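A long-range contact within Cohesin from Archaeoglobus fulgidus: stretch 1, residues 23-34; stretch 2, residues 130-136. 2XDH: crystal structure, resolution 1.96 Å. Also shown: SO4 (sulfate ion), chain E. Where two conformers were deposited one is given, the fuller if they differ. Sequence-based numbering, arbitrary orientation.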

# COMPACT_ATOMS: atom_id res chain seq x y z
N LYS A 23 -7.48 -13.32 -15.69
CA LYS A 23 -7.81 -12.33 -14.68
C LYS A 23 -6.62 -12.08 -13.77
O LYS A 23 -5.71 -12.90 -13.67
N ILE A 24 -6.66 -10.96 -13.07
CA ILE A 24 -5.68 -10.72 -12.00
C ILE A 24 -6.42 -10.56 -10.69
O ILE A 24 -7.53 -10.02 -10.64
N GLU A 25 -5.81 -11.01 -9.60
CA GLU A 25 -6.42 -10.84 -8.30
C GLU A 25 -5.41 -10.22 -7.35
O GLU A 25 -4.23 -10.60 -7.34
N ASN A 26 -5.86 -9.22 -6.59
CA ASN A 26 -5.02 -8.49 -5.65
C ASN A 26 -3.83 -7.80 -6.30
O ASN A 26 -2.73 -7.80 -5.76
N ALA A 27 -4.06 -7.20 -7.46
CA ALA A 27 -3.02 -6.38 -8.08
C ALA A 27 -2.78 -5.13 -7.24
O ALA A 27 -3.72 -4.55 -6.67
N ASP A 28 -1.53 -4.69 -7.17
CA ASP A 28 -1.19 -3.50 -6.39
C ASP A 28 -0.34 -2.56 -7.24
O ASP A 28 0.89 -2.67 -7.29
N LYS A 29 -1.01 -1.64 -7.94
CA LYS A 29 -0.33 -0.67 -8.78
C LYS A 29 0.62 -1.30 -9.79
O LYS A 29 1.75 -0.86 -9.98
N VAL A 30 0.14 -2.33 -10.48
CA VAL A 30 0.92 -2.95 -11.54
C VAL A 30 1.01 -2.03 -12.73
O VAL A 30 0.00 -1.49 -13.19
N GLY A 31 2.22 -1.87 -13.26
CA GLY A 31 2.44 -0.98 -14.39
C GLY A 31 2.73 -1.68 -15.70
O GLY A 31 2.45 -1.15 -16.77
N SER A 32 3.31 -2.87 -15.64
CA SER A 32 3.50 -3.59 -16.89
C SER A 32 3.43 -5.09 -16.66
O SER A 32 3.86 -5.60 -15.63
N ILE A 33 2.89 -5.78 -17.65
CA ILE A 33 2.75 -7.22 -17.58
C ILE A 33 3.11 -7.78 -18.93
O ILE A 33 2.59 -7.31 -19.95
N ASN A 34 4.01 -8.76 -18.97
CA ASN A 34 4.17 -9.57 -20.17
C ASN A 34 3.97 -11.00 -19.77
O ASN A 34 4.48 -11.43 -18.74
N ILE A 130 6.07 -15.19 -17.26
CA ILE A 130 5.52 -13.93 -16.72
C ILE A 130 6.61 -12.92 -16.35
O ILE A 130 7.62 -13.28 -15.74
N GLU A 131 6.41 -11.67 -16.75
CA GLU A 131 7.29 -10.58 -16.32
C GLU A 131 6.38 -9.45 -15.85
O GLU A 131 5.60 -8.92 -16.64
N ILE A 132 6.44 -9.11 -14.57
CA ILE A 132 5.48 -8.13 -14.08
C ILE A 132 6.16 -7.14 -13.15
O ILE A 132 6.98 -7.54 -12.31
N TYR A 133 5.85 -5.85 -13.32
CA TYR A 133 6.48 -4.78 -12.54
C TYR A 133 5.43 -3.77 -12.08
O TYR A 133 4.44 -3.54 -12.76
N ASP A 134 5.64 -3.15 -10.92
CA ASP A 134 4.71 -2.10 -10.51
C ASP A 134 5.07 -0.79 -11.21
O ASP A 134 6.03 -0.75 -11.99
N ILE A 135 4.32 0.27 -10.95
CA ILE A 135 4.50 1.51 -11.69
C ILE A 135 5.82 2.19 -11.32
O ILE A 135 6.22 3.13 -11.98
N ASP A 136 6.49 1.70 -10.26
CA ASP A 136 7.78 2.26 -9.86
C ASP A 136 8.94 1.41 -10.37
O ASP A 136 10.09 1.64 -10.00

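Strand 130-134 of the cohesin lies antiparallel to strand 30-34, with a beta bulge between Val30 and Ser32, and from Ser32 to Asn34 the bridged side chains alternate between the two faces of the sheet; those of Val30 and Asp134, before the bulge, diverge. Ile130 (chi1 m, chi2 t) starts the strand with its CB directed sideways and contributes little side-chain packing; its CA sits 3.4 Å from Asn34 O in a CA-H...O contact. Glu131 (m, t, with chi3 at -23°) shares a face with its bridge partner Asn34 (chi1 m), and the carboxylate reaches alongside it, Glu131 OE1 lying 4.0 Å from Asn34 CB. The link between these two residues is carried by the backbone, with Asn34 N to Glu131 O and Glu131 N to Asn34 O both at 2.8 Å. Water 2 adds a polar bridge here: it accepts from Asn34 ND2 at 3.0 Å, donates to Glu131 O at 2.9 Å and hydrogen-bonds Ser32 OG at 3.1 Å.

Ile132 turns to the other face, shared with Ile33, and is the apolar centre of the contact. Its extended t, t rotamer carries CD1 to within 4.2 Å of Ile33 CG1 (Ile33 is m, t) and 4.4 Å of Ile24 CD1 (Ile24 is t, t), while Ile132 CG1 packs 3.8 Å from Val30 CG1. Val30 (t) makes this contact although its CA-to-CB bond points away from stretch 2. Tyr133 returns to the face of Ser32; chi1 m and chi2 near -91° place the ring edge beside the serine, with Ser32 OG (chi1 p) 3.7 Å from Tyr133 CD2 and near the ring plane. At the bulge, Tyr133 O accepts from two successive amides, Gly31 N at 2.8 Å and Ser32 N at 3.2 Å.

Asp134 (p) leads its carboxylate away from stretch 1. Its OD1 accepts from Asp136 N at 2.9 Å, two residues on, within stretch 2, and water 1 links Asp134 OD2 (3.3 Å) to Asp28 O (3.2 Å). Ile135 (p, t) closes the contact: its CG1 lies 4.2 Å from Lys29 CB and its CG2 3.8 Å from Gly31 CA. Glycine suits this spot, since a CB on Gly31 would fall 3.0 Å from Ile135 CA, a clash. Ile135 N donates to Lys29 O at 3.0 Å, extending the backbone contact just past the end of strand 130-134. Beyond it the Lys29 side chain (m, t, t, t) leads away from stretch 2, and its NZ makes a weak hydrogen bond to sulfate O3 at 3.5 Å. Asp136 (m) makes no contact with stretch 1.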

# COMPACT_ATOMS: atom_id res chain seq x y z
CB LYS A 23 -8.96 -12.83 -13.80
CG LYS A 23 -10.22 -13.18 -14.53
CD LYS A 23 -11.10 -14.04 -13.63
CE LYS A 23 -10.52 -15.44 -13.49
NZ LYS A 23 -11.41 -16.32 -12.69
CB ILE A 24 -4.77 -9.51 -12.32
CG1 ILE A 24 -3.57 -9.47 -11.36
CG2 ILE A 24 -5.56 -8.20 -12.26
CD1 ILE A 24 -2.39 -8.64 -11.91
CB GLU A 25 -6.91 -12.20 -7.77
CG GLU A 25 -7.88 -12.90 -8.73
CD GLU A 25 -9.20 -12.14 -8.90
OE1 GLU A 25 -9.74 -11.67 -7.88
OE2 GLU A 25 -9.69 -12.01 -10.05
CB ASN A 26 -4.56 -9.43 -4.54
CG ASN A 26 -5.74 -10.09 -3.84
OD1 ASN A 26 -6.66 -9.42 -3.38
ND2 ASN A 26 -5.74 -11.41 -3.82
CB ALA A 27 -3.44 -5.98 -9.51
CB ASP A 28 -0.47 -3.92 -5.11
CG ASP A 28 -0.09 -2.74 -4.22
OD1 ASP A 28 -0.68 -1.66 -4.40
OD2 ASP A 28 0.80 -2.92 -3.35
CB LYS A 29 0.41 0.35 -7.91
CG LYS A 29 -0.56 1.12 -6.99
CD LYS A 29 0.16 2.14 -6.12
CE LYS A 29 -0.75 2.61 -4.99
NZ LYS A 29 -0.06 3.60 -4.12
CB VAL A 30 0.29 -4.29 -11.96
CG1 VAL A 30 0.97 -4.88 -13.20
CG2 VAL A 30 0.35 -5.27 -10.79
CB SER A 32 4.81 -3.21 -17.56
OG SER A 32 5.90 -3.68 -16.81
CB ILE A 33 1.28 -7.61 -17.31
CG1 ILE A 33 0.79 -7.03 -15.99
CG2 ILE A 33 1.11 -9.13 -17.35
CD1 ILE A 33 -0.68 -7.30 -15.74
CB ASN A 34 5.55 -9.40 -20.79
CG ASN A 34 5.66 -8.12 -21.58
OD1 ASN A 34 5.64 -8.13 -22.81
ND2 ASN A 34 5.74 -7.01 -20.87
CB ILE A 130 4.60 -14.22 -15.52
CG1 ILE A 130 3.32 -14.89 -16.02
CG2 ILE A 130 4.27 -12.95 -14.77
CD1 ILE A 130 2.65 -15.64 -14.97
CB GLU A 131 8.16 -10.13 -17.49
CG GLU A 131 8.89 -11.29 -18.15
CD GLU A 131 9.71 -10.85 -19.36
OE1 GLU A 131 9.39 -9.80 -19.95
OE2 GLU A 131 10.67 -11.57 -19.73
CB ILE A 132 4.29 -8.86 -13.42
CG1 ILE A 132 3.32 -7.87 -12.76
CG2 ILE A 132 4.80 -9.87 -12.42
CD1 ILE A 132 2.04 -8.53 -12.31
CB TYR A 133 7.50 -4.02 -13.40
CG TYR A 133 8.65 -4.89 -13.85
CD1 TYR A 133 9.80 -5.00 -13.09
CD2 TYR A 133 8.57 -5.61 -15.04
CE1 TYR A 133 10.85 -5.80 -13.50
CE2 TYR A 133 9.62 -6.41 -15.46
CZ TYR A 133 10.75 -6.50 -14.68
OH TYR A 133 11.80 -7.30 -15.08
CB ASP A 134 4.65 -1.95 -8.98
CG ASP A 134 5.94 -1.43 -8.39
OD1 ASP A 134 6.78 -0.91 -9.15
OD2 ASP A 134 6.11 -1.52 -7.14
CB ILE A 135 3.34 2.49 -11.46
CG1 ILE A 135 3.14 2.72 -9.96
CG2 ILE A 135 2.05 1.99 -12.13
CD1 ILE A 135 2.07 3.77 -9.64
CB ASP A 136 7.87 2.41 -8.34
CG ASP A 136 6.81 3.36 -7.78
OD1 ASP A 136 6.61 4.43 -8.39
OD2 ASP A 136 6.15 3.02 -6.78
S SO4 E . 2.09 1.04 -1.50
O1 SO4 E . 1.67 2.01 -0.49
O2 SO4 E . 3.19 1.60 -2.28
O3 SO4 E . 0.96 0.75 -2.38
O4 SO4 E . 2.53 -0.19 -0.84
O HOH W 1 3.22 -1.31 -5.57
O HOH W 2 6.36 -6.51 -17.98